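Local structure of cystalysin (Treponema denticola, 1C7N) at residues Ala101-Val106 with Phe127-Asn132; Glu108-Gly113 with Gln133-Ile138; Leu209-Tyr214 with Gly294-Ile299; Asp300-Ile305 with Ala374-Ile379. The protein binds pyridoxal-5'-phosphate and belongs to the class I and II aminotransferase family, forming an assembly of two protein chains. All blocks are in the same frame, centred on the assembly; numbering follows the deposited sequence.

Interaction 1: Ala101-Val106 with Phe127-Asn132; sequences AVFNAV and FMAIKN
F103 lays one face of its ring over A129 where two helices, 98-109 and 125-131, run side by side along the seven-stranded sheet of the pyridoxal-phosphate aminotransferase fold. The helices are nearly aligned, 28° apart in direction, and their axes come within 9.0 Å. At the closest point the CA atoms of F103 and A129 are 4.9 Å apart. The aromatic part of the contact is a CH-pi interaction, with A129 CA 3.5 Å from the ring centroid and 19° off the ring normal. A129 CB lies toward the CD1-CE1 side of the ring, 3.5 Å from F103 CE1.

Apolar touches extend the contact along the helix. V102 holds CG1 anti to its backbone N (chi1 173°), and this methyl meets A129 CB at 3.8 Å. At the exposed margin M128 CB brushes F103 CZ more loosely. F103 also packs against A267 of the second subunit, while V106 rests on W201 of strand 199-203 in its own chain. No hydrogen bond joins the two segments. Instead, the isopropyl group of V106 sits against a backbone carbonyl, its CG1 3.8 Å from A129 O.

Interaction 2: Glu108-Gly113 with Gln133-Ile138; sequences EFTKPG and QERKII
R135 grips T110 side-on, using two nitrogens for two different oxygens. Its NE meets T110 OG1 at 2.9 Å in an almost straight bond (164°) lying in the guanidinium plane, whereas NH2 reaches T110 O at 2.6 Å from well above the carbonyl plane. T110 OG1 also bonds to V106 O, one helical turn back. The third nitrogen, NH1, turns home to Q133 O at 2.8 Å, again in plane. Three hydrogen bonds thus fix the rotation of the group, and the bend of R135 at chi2 (62°) sets CD on course for it. A separate backbone bond runs from G113 N to E134 O, 3.1 Å.

Van der Waals contact completes the join. The K111-P112 peptide lies over one face of the guanidinium, P112 N above its centre, and the proline ring runs alongside, with P112 CG 3.8 Å from R135 NH1. G113 O rests against K136 CG at 3.3 Å and accepts a bond from N164.

E134, with positive phi, is the C-prime residue of a Schellman motif ending helix 125-131. The contact ties the approach to strand 115-118 to the turn from that helix into edge strand 136-139, as part of a beta-alpha-beta crossover.

Interaction 3: Leu209-Tyr214 with Gly294-Ile299; sequences LIMPGY and GCIKVI
Two successive bends in M211, chi2 at -57° placing SD and chi3 at 103° placing CE, turn the end of this side chain back toward I296 and I299 on helix 289-313. On the helix, both isoleucines hold CG2 anti to the backbone N, and these branch methyls do most of the touching. M211 and I299 cross at about a right angle, with M211 CE 3.8 Å from I299 CG2 and the sulfur slightly farther from the same methyl. I296 CG2 meets three loop groups: I210 O at 3.7 Å and, more distantly, M211 CE and P212 CD. L209 adds a looser touch, its CD2 4.4 Å from I299 CD1.

No hydrogen bond crosses this apolar contact. The loop has its own backbone bond: M211 to Y214 form a type II beta turn with P212 and G213 at its middle positions, closed by Y214 N bonding to M211 O at 3.2 Å.

The loop follows strand 199-203, after the pocket residues D203, I205 and H206. Backbone bonds of L209 with T325 and of M211 with E323 anchor it beside the approach to strand 327-331. Along helix 289-313, L292 comes before the contact and touches L209.

Interaction 4: Asp300-Ile305 with Ala374-Ile379; sequences DKNQRI and APSSVI
The N-terminal end of helix 376-393 is fastened to helix 289-313 by one amide, that of N302, which bonds to S376 and A374 on either side of P375, the N-cap residue. Its carbonyl oxygen OD1 accepts from S376 OG at 2.7 Å. Its nitrogen ND2 gives a bond of 2.8 Å to A374 O, bent at 135° although the acceptor lies close to the amide plane, and a second one to L372 O. Three bonds therefore fix which way round the buried amide is turned. With N302 CG anti to its carbonyl carbon (chi1 -70°), the amide stands out toward the other helix.

Aliphatic side chains pack beside this polar grip. I379 crosses N302 obliquely and sets CG1 3.6 Å from N302 ND2. One turn along helix 289-313, I305 places CD1 3.8 Å from S376 CB, and its CG2 meets I379 CG2 at a looser 4.4 Å.

In the fold, A374 lies just past strand 367-371, the central strand of a three-stranded antiparallel sheet, so N302 holds the turn that leads from that sheet into the last helix of the chain. Q303 leaves the backbone on the side away from helix 376-393, and its OE1 accepts from I322 N in the loop before strand 327-331. The NE2 of the same amide donates at 2.8 Å to D300 OD1, which receives it on its anti lone pair. That same oxygen forms a salt bridge with R304, whose NE arrives 3.1 Å from D300 OD1 and from above the carboxylate plane.

Overall arrangement
The four contacts form two pairs on opposite sides of the chain's centre. Interactions 1 and 2 have centres about 8 Å apart and share helix 98-109; Q133 NE2 stitches them together, bonding to F103 O at 2.8 Å and also to A129 O. Interactions 3 and 4 follow one another along helix 289-313, with centres about 12 Å apart, and M211 and P212 of the former pack on Q303 and D300 of the latter. Between the pairs the centres are about 30 to 40 Å apart. Bound pyridoxal-5'-phosphate lies near a member of each: about 6 Å from the V102 side chain in interaction 1 and about 9 Å from that of L209 in interaction 3.

Interaction 1: Ala101-Val106 with Phe127-Asn132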
# COMPACT_ATOMS: atom_id res chain seq x y z
N ALA A 101 6.78 -5.54 -5.03
CA ALA A 101 7.56 -6.64 -4.48
C ALA A 101 8.73 -6.96 -5.41
O ALA A 101 9.83 -7.26 -4.95
CB ALA A 101 6.69 -7.87 -4.30
N VAL A 102 8.49 -6.87 -6.72
CA VAL A 102 9.54 -7.14 -7.69
C VAL A 102 10.60 -6.03 -7.60
O VAL A 102 11.80 -6.32 -7.57
CB VAL A 102 8.98 -7.21 -9.13
CG1 VAL A 102 10.13 -7.30 -10.13
CG2 VAL A 102 8.07 -8.43 -9.26
N PHE A 103 10.15 -4.78 -7.55
CA PHE A 103 11.08 -3.66 -7.43
C PHE A 103 11.95 -3.86 -6.19
O PHE A 103 13.15 -3.60 -6.22
CB PHE A 103 10.33 -2.33 -7.30
CG PHE A 103 10.13 -1.62 -8.60
CD1 PHE A 103 9.21 -2.07 -9.53
CD2 PHE A 103 10.88 -0.48 -8.90
CE1 PHE A 103 9.03 -1.41 -10.74
CE2 PHE A 103 10.71 0.19 -10.11
CZ PHE A 103 9.78 -0.27 -11.03
N ASN A 104 11.32 -4.32 -5.11
CA ASN A 104 12.01 -4.56 -3.86
C ASN A 104 13.04 -5.68 -4.01
O ASN A 104 14.12 -5.63 -3.42
CB ASN A 104 11.01 -4.92 -2.76
CG ASN A 104 11.65 -4.95 -1.39
OD1 ASN A 104 12.23 -3.95 -0.95
ND2 ASN A 104 11.55 -6.08 -0.71
N ALA A 105 12.69 -6.70 -4.79
CA ALA A 105 13.61 -7.82 -5.00
C ALA A 105 14.89 -7.33 -5.67
O ALA A 105 15.99 -7.66 -5.24
CB ALA A 105 12.94 -8.89 -5.85
N VAL A 106 14.73 -6.53 -6.72
CA VAL A 106 15.88 -5.99 -7.44
C VAL A 106 16.70 -5.09 -6.51
O VAL A 106 17.92 -5.19 -6.44
CB VAL A 106 15.43 -5.17 -8.66
CG1 VAL A 106 16.64 -4.53 -9.34
CG2 VAL A 106 14.69 -6.07 -9.64
N PHE A 127 10.60 -4.87 -17.15
CA PHE A 127 11.67 -4.04 -17.71
C PHE A 127 11.93 -2.85 -16.79
O PHE A 127 13.07 -2.53 -16.47
CB PHE A 127 11.27 -3.51 -19.09
CG PHE A 127 11.13 -4.57 -20.14
CD1 PHE A 127 10.06 -5.46 -20.11
CD2 PHE A 127 12.05 -4.67 -21.17
CE1 PHE A 127 9.91 -6.43 -21.10
CE2 PHE A 127 11.91 -5.64 -22.17
CZ PHE A 127 10.84 -6.52 -22.13
N MET A 128 10.85 -2.20 -16.37
CA MET A 128 10.92 -1.03 -15.51
C MET A 128 11.60 -1.31 -14.17
O MET A 128 12.48 -0.56 -13.75
CB MET A 128 9.51 -0.49 -15.28
CG MET A 128 8.76 -0.14 -16.56
SD MET A 128 7.00 0.19 -16.29
CE MET A 128 7.09 1.68 -15.31
N ALA A 129 11.20 -2.39 -13.51
CA ALA A 129 11.76 -2.75 -12.21
C ALA A 129 13.28 -2.88 -12.26
O ALA A 129 13.96 -2.63 -11.26
CB ALA A 129 11.15 -4.06 -11.73
N ILE A 130 13.79 -3.26 -13.42
CA ILE A 130 15.22 -3.44 -13.60
C ILE A 130 15.98 -2.17 -13.97
O ILE A 130 16.76 -1.66 -13.16
CB ILE A 130 15.49 -4.54 -14.66
CG1 ILE A 130 14.87 -5.86 -14.19
CG2 ILE A 130 16.99 -4.70 -14.88
CD1 ILE A 130 14.85 -6.95 -15.24
N LYS A 131 15.76 -1.65 -15.17
CA LYS A 131 16.50 -0.46 -15.59
C LYS A 131 16.20 0.82 -14.83
O LYS A 131 17.09 1.67 -14.68
CB LYS A 131 16.33 -0.23 -17.10
CG LYS A 131 14.94 0.19 -17.55
CD LYS A 131 14.97 0.52 -19.04
CE LYS A 131 15.97 1.63 -19.34
NZ LYS A 131 16.21 1.83 -20.80
N ASN A 132 14.98 0.97 -14.34
CA ASN A 132 14.62 2.17 -13.58
C ASN A 132 15.45 2.25 -12.30
O ASN A 132 15.57 3.32 -11.70
CB ASN A 132 13.13 2.17 -13.25
CG ASN A 132 12.27 2.59 -14.43
OD1 ASN A 132 12.72 2.55 -15.58
ND2 ASN A 132 11.03 2.99 -14.16

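Interaction 2: Glu108-Gly113 with Gln133-Ile138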
# COMPACT_ATOMS: atom_id res chain seq x y z
N GLU A 108 17.00 -5.03 -3.23
CA GLU A 108 17.72 -5.76 -2.19
C GLU A 108 18.77 -6.78 -2.60
O GLU A 108 19.85 -6.83 -2.02
CB GLU A 108 16.71 -6.42 -1.25
CG GLU A 108 17.31 -7.24 -0.11
CD GLU A 108 18.28 -6.43 0.74
OE1 GLU A 108 18.01 -5.24 0.98
OE2 GLU A 108 19.30 -7.00 1.17
N PHE A 109 18.47 -7.60 -3.61
CA PHE A 109 19.42 -8.64 -3.99
C PHE A 109 20.36 -8.38 -5.18
O PHE A 109 21.03 -9.30 -5.65
CB PHE A 109 18.67 -9.96 -4.18
CG PHE A 109 17.89 -10.37 -2.96
CD1 PHE A 109 16.58 -9.95 -2.78
CD2 PHE A 109 18.50 -11.11 -1.95
CE1 PHE A 109 15.88 -10.26 -1.61
CE2 PHE A 109 17.81 -11.42 -0.77
CZ PHE A 109 16.50 -10.99 -0.61
N THR A 110 20.40 -7.15 -5.65
CA THR A 110 21.30 -6.78 -6.74
C THR A 110 21.79 -5.36 -6.49
O THR A 110 21.25 -4.65 -5.64
CB THR A 110 20.62 -6.82 -8.13
OG1 THR A 110 19.61 -5.81 -8.21
CG2 THR A 110 20.00 -8.18 -8.39
N LYS A 111 22.81 -4.95 -7.23
CA LYS A 111 23.37 -3.61 -7.10
C LYS A 111 23.40 -2.99 -8.50
O LYS A 111 23.34 -3.71 -9.50
CB LYS A 111 24.79 -3.69 -6.54
CG LYS A 111 25.73 -4.55 -7.37
CD LYS A 111 27.16 -4.49 -6.85
CE LYS A 111 28.08 -5.44 -7.61
NZ LYS A 111 28.16 -5.13 -9.06
N PRO A 112 23.48 -1.66 -8.59
CA PRO A 112 23.52 -1.04 -9.91
C PRO A 112 24.59 -1.72 -10.77
O PRO A 112 25.68 -2.03 -10.27
CB PRO A 112 23.84 0.42 -9.61
CG PRO A 112 23.13 0.63 -8.30
CD PRO A 112 23.49 -0.63 -7.53
N GLY A 113 24.28 -1.96 -12.03
CA GLY A 113 25.23 -2.61 -12.91
C GLY A 113 24.99 -4.10 -13.02
O GLY A 113 25.34 -4.71 -14.03
N GLN A 133 16.02 1.13 -11.88
CA GLN A 133 16.85 1.11 -10.68
C GLN A 133 18.31 0.93 -11.10
O GLN A 133 19.17 0.55 -10.31
CB GLN A 133 16.43 -0.02 -9.74
CG GLN A 133 14.99 0.11 -9.25
CD GLN A 133 14.68 -0.77 -8.05
OE1 GLN A 133 15.19 -0.55 -6.96
NE2 GLN A 133 13.85 -1.79 -8.26
N GLU A 134 18.56 1.22 -12.38
CA GLU A 134 19.87 1.15 -12.99
C GLU A 134 20.57 -0.21 -12.98
O GLU A 134 21.79 -0.30 -12.84
CB GLU A 134 20.79 2.22 -12.40
CG GLU A 134 20.21 3.62 -12.51
CD GLU A 134 21.22 4.71 -12.20
OE1 GLU A 134 20.81 5.88 -12.05
OE2 GLU A 134 22.43 4.40 -12.12
N ARG A 135 19.79 -1.28 -13.10
CA ARG A 135 20.35 -2.62 -13.18
C ARG A 135 20.32 -2.91 -14.68
O ARG A 135 19.75 -2.13 -15.44
CB ARG A 135 19.48 -3.64 -12.43
CG ARG A 135 19.87 -3.86 -10.97
CD ARG A 135 19.74 -2.61 -10.09
NE ARG A 135 19.83 -2.97 -8.67
CZ ARG A 135 19.79 -2.10 -7.66
NH1 ARG A 135 19.67 -0.80 -7.89
NH2 ARG A 135 19.85 -2.54 -6.42
N LYS A 136 20.93 -4.01 -15.12
CA LYS A 136 20.95 -4.30 -16.55
C LYS A 136 19.93 -5.37 -16.95
O LYS A 136 19.92 -6.47 -16.40
CB LYS A 136 22.35 -4.74 -16.99
CG LYS A 136 23.47 -3.79 -16.57
CD LYS A 136 23.16 -2.34 -16.88
CE LYS A 136 22.89 -2.11 -18.36
NZ LYS A 136 22.51 -0.69 -18.63
N ILE A 137 19.08 -5.03 -17.91
CA ILE A 137 18.07 -5.97 -18.39
C ILE A 137 18.73 -6.97 -19.33
O ILE A 137 19.24 -6.60 -20.39
CB ILE A 137 16.95 -5.24 -19.16
CG1 ILE A 137 16.25 -4.24 -18.24
CG2 ILE A 137 15.96 -6.25 -19.72
CD1 ILE A 137 15.20 -3.40 -18.93
N ILE A 138 18.73 -8.24 -18.94
CA ILE A 138 19.33 -9.29 -19.76
C ILE A 138 18.20 -10.10 -20.39
O ILE A 138 17.51 -10.87 -19.71
CB ILE A 138 20.23 -10.24 -18.92
CG1 ILE A 138 21.22 -9.41 -18.09
CG2 ILE A 138 21.00 -11.18 -19.83
CD1 ILE A 138 22.12 -8.52 -18.92

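Interaction 3: Leu209-Tyr214 with Gly294-Ile299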
# COMPACT_ATOMS: atom_id res chain seq x y z
N LEU A 209 -5.53 -18.85 -12.93
CA LEU A 209 -6.25 -18.64 -14.19
C LEU A 209 -5.69 -19.52 -15.29
O LEU A 209 -5.01 -19.05 -16.22
CB LEU A 209 -6.17 -17.16 -14.58
CG LEU A 209 -6.87 -16.22 -13.57
CD1 LEU A 209 -6.37 -14.79 -13.73
CD2 LEU A 209 -8.37 -16.30 -13.76
N ILE A 210 -5.99 -20.81 -15.19
CA ILE A 210 -5.53 -21.81 -16.15
C ILE A 210 -6.70 -22.32 -16.98
O ILE A 210 -7.77 -22.60 -16.45
CB ILE A 210 -4.89 -23.02 -15.41
CG1 ILE A 210 -3.85 -22.53 -14.40
CG2 ILE A 210 -4.25 -23.97 -16.42
CD1 ILE A 210 -2.71 -21.73 -15.02
N MET A 211 -6.49 -22.44 -18.29
CA MET A 211 -7.55 -22.93 -19.16
C MET A 211 -7.67 -24.45 -19.01
O MET A 211 -6.71 -25.12 -18.63
CB MET A 211 -7.26 -22.58 -20.62
CG MET A 211 -7.31 -21.09 -20.92
SD MET A 211 -8.89 -20.34 -20.48
CE MET A 211 -8.45 -19.51 -18.95
N PRO A 212 -8.87 -25.00 -19.28
CA PRO A 212 -9.11 -26.44 -19.17
C PRO A 212 -8.05 -27.28 -19.89
O PRO A 212 -7.64 -26.96 -21.00
CB PRO A 212 -10.49 -26.60 -19.80
CG PRO A 212 -11.17 -25.32 -19.41
CD PRO A 212 -10.09 -24.30 -19.71
N GLY A 213 -7.62 -28.35 -19.23
CA GLY A 213 -6.62 -29.23 -19.81
C GLY A 213 -5.19 -28.97 -19.36
O GLY A 213 -4.39 -29.90 -19.26
N TYR A 214 -4.87 -27.71 -19.07
CA TYR A 214 -3.52 -27.39 -18.65
C TYR A 214 -3.36 -27.45 -17.14
O TYR A 214 -4.34 -27.34 -16.39
CB TYR A 214 -3.12 -26.01 -19.19
CG TYR A 214 -3.23 -25.99 -20.70
CD1 TYR A 214 -4.39 -25.56 -21.33
CD2 TYR A 214 -2.20 -26.51 -21.49
CE1 TYR A 214 -4.53 -25.65 -22.72
CE2 TYR A 214 -2.33 -26.61 -22.87
CZ TYR A 214 -3.50 -26.18 -23.48
OH TYR A 214 -3.63 -26.29 -24.84
N GLY A 294 -16.80 -20.42 -12.77
CA GLY A 294 -17.66 -19.80 -13.77
C GLY A 294 -16.91 -18.77 -14.60
O GLY A 294 -17.16 -18.64 -15.80
N CYS A 295 -16.00 -18.04 -13.96
CA CYS A 295 -15.22 -17.02 -14.66
C CYS A 295 -14.34 -17.67 -15.72
O CYS A 295 -14.29 -17.22 -16.86
CB CYS A 295 -14.36 -16.24 -13.67
SG CYS A 295 -13.46 -14.84 -14.39
N ILE A 296 -13.64 -18.73 -15.33
CA ILE A 296 -12.76 -19.44 -16.25
C ILE A 296 -13.55 -19.99 -17.45
O ILE A 296 -13.06 -19.99 -18.58
CB ILE A 296 -12.03 -20.60 -15.52
CG1 ILE A 296 -11.00 -20.02 -14.55
CG2 ILE A 296 -11.34 -21.51 -16.52
CD1 ILE A 296 -10.35 -21.05 -13.65
N LYS A 297 -14.77 -20.45 -17.20
CA LYS A 297 -15.60 -20.97 -18.28
C LYS A 297 -15.88 -19.87 -19.31
O LYS A 297 -15.74 -20.10 -20.51
CB LYS A 297 -16.93 -21.51 -17.73
CG LYS A 297 -16.78 -22.83 -17.00
CD LYS A 297 -18.12 -23.34 -16.48
CE LYS A 297 -17.98 -24.75 -15.92
NZ LYS A 297 -17.46 -25.69 -16.96
N VAL A 298 -16.24 -18.68 -18.83
CA VAL A 298 -16.51 -17.57 -19.74
C VAL A 298 -15.26 -17.17 -20.53
O VAL A 298 -15.33 -16.88 -21.73
CB VAL A 298 -17.05 -16.34 -18.97
CG1 VAL A 298 -17.30 -15.20 -19.93
CG2 VAL A 298 -18.34 -16.72 -18.24
N ILE A 299 -14.11 -17.15 -19.85
CA ILE A 299 -12.85 -16.79 -20.49
C ILE A 299 -12.54 -17.79 -21.60
O ILE A 299 -12.17 -17.41 -22.70
CB ILE A 299 -11.70 -16.78 -19.47
CG1 ILE A 299 -11.96 -15.70 -18.42
CG2 ILE A 299 -10.37 -16.52 -20.18
CD1 ILE A 299 -11.04 -15.76 -17.22

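Interaction 4: Asp300-Ile305 with Ala374-Ile379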
# COMPACT_ATOMS: atom_id res chain seq x y z
N ASP A 300 -12.71 -19.07 -21.29
CA ASP A 300 -12.47 -20.14 -22.26
C ASP A 300 -13.42 -19.94 -23.45
O ASP A 300 -13.03 -20.10 -24.62
CB ASP A 300 -12.69 -21.50 -21.57
CG ASP A 300 -12.45 -22.68 -22.50
OD1 ASP A 300 -11.55 -22.63 -23.36
OD2 ASP A 300 -13.16 -23.69 -22.35
N LYS A 301 -14.67 -19.59 -23.17
CA LYS A 301 -15.64 -19.35 -24.24
C LYS A 301 -15.17 -18.18 -25.11
O LYS A 301 -15.20 -18.25 -26.34
CB LYS A 301 -17.03 -19.04 -23.67
CG LYS A 301 -17.79 -20.25 -23.13
CD LYS A 301 -18.14 -21.23 -24.25
CE LYS A 301 -19.08 -22.34 -23.78
NZ LYS A 301 -18.48 -23.19 -22.71
N ASN A 302 -14.71 -17.12 -24.46
CA ASN A 302 -14.24 -15.93 -25.18
C ASN A 302 -13.00 -16.11 -26.05
O ASN A 302 -12.94 -15.56 -27.15
CB ASN A 302 -14.03 -14.78 -24.19
CG ASN A 302 -15.34 -14.24 -23.64
OD1 ASN A 302 -16.42 -14.56 -24.15
ND2 ASN A 302 -15.26 -13.41 -22.62
N GLN A 303 -12.01 -16.88 -25.60
CA GLN A 303 -10.82 -17.09 -26.42
C GLN A 303 -11.23 -17.86 -27.68
O GLN A 303 -10.62 -17.70 -28.74
CB GLN A 303 -9.73 -17.86 -25.66
CG GLN A 303 -10.14 -19.27 -25.27
CD GLN A 303 -8.97 -20.13 -24.82
OE1 GLN A 303 -7.80 -19.76 -25.00
NE2 GLN A 303 -9.28 -21.29 -24.26
N ARG A 304 -12.25 -18.71 -27.56
CA ARG A 304 -12.71 -19.47 -28.71
C ARG A 304 -13.52 -18.56 -29.64
O ARG A 304 -13.47 -18.70 -30.86
CB ARG A 304 -13.52 -20.69 -28.24
CG ARG A 304 -12.64 -21.73 -27.53
CD ARG A 304 -13.44 -22.80 -26.79
NE ARG A 304 -12.55 -23.72 -26.06
CZ ARG A 304 -11.76 -24.63 -26.63
NH1 ARG A 304 -11.74 -24.76 -27.96
NH2 ARG A 304 -10.99 -25.41 -25.88
N ILE A 305 -14.23 -17.59 -29.06
CA ILE A 305 -15.00 -16.65 -29.87
C ILE A 305 -14.02 -15.84 -30.74
O ILE A 305 -14.26 -15.62 -31.93
CB ILE A 305 -15.81 -15.67 -28.98
CG1 ILE A 305 -16.94 -16.44 -28.27
CG2 ILE A 305 -16.39 -14.53 -29.82
CD1 ILE A 305 -17.79 -15.57 -27.36
N ALA A 374 -14.41 -10.26 -19.94
CA ALA A 374 -15.57 -9.41 -20.18
C ALA A 374 -16.70 -10.30 -20.66
O ALA A 374 -16.48 -11.47 -20.99
CB ALA A 374 -15.24 -8.36 -21.25
N PRO A 375 -17.94 -9.78 -20.67
CA PRO A 375 -19.06 -10.62 -21.14
C PRO A 375 -18.84 -10.99 -22.60
O PRO A 375 -18.32 -10.18 -23.38
CB PRO A 375 -20.27 -9.71 -20.94
CG PRO A 375 -19.88 -8.88 -19.75
CD PRO A 375 -18.44 -8.53 -20.08
N SER A 376 -19.24 -12.20 -22.97
CA SER A 376 -19.08 -12.67 -24.34
C SER A 376 -19.71 -11.68 -25.33
O SER A 376 -19.14 -11.38 -26.38
CB SER A 376 -19.72 -14.06 -24.48
OG SER A 376 -19.07 -14.99 -23.63
N SER A 377 -20.89 -11.16 -24.98
CA SER A 377 -21.57 -10.20 -25.85
C SER A 377 -20.69 -8.98 -26.09
O SER A 377 -20.70 -8.40 -27.18
CB SER A 377 -22.89 -9.76 -25.23
OG SER A 377 -22.67 -9.09 -24.00
N VAL A 378 -19.94 -8.58 -25.06
CA VAL A 378 -19.07 -7.42 -25.17
C VAL A 378 -17.91 -7.72 -26.11
O VAL A 378 -17.52 -6.86 -26.90
CB VAL A 378 -18.51 -7.00 -23.78
CG1 VAL A 378 -17.43 -5.95 -23.96
CG2 VAL A 378 -19.64 -6.44 -22.92
N ILE A 379 -17.37 -8.93 -26.02
CA ILE A 379 -16.28 -9.34 -26.89
C ILE A 379 -16.78 -9.34 -28.34
O ILE A 379 -16.07 -8.91 -29.25
CB ILE A 379 -15.76 -10.76 -26.53
CG1 ILE A 379 -15.23 -10.79 -25.09
CG2 ILE A 379 -14.66 -11.18 -27.50
CD1 ILE A 379 -14.04 -9.89 -24.84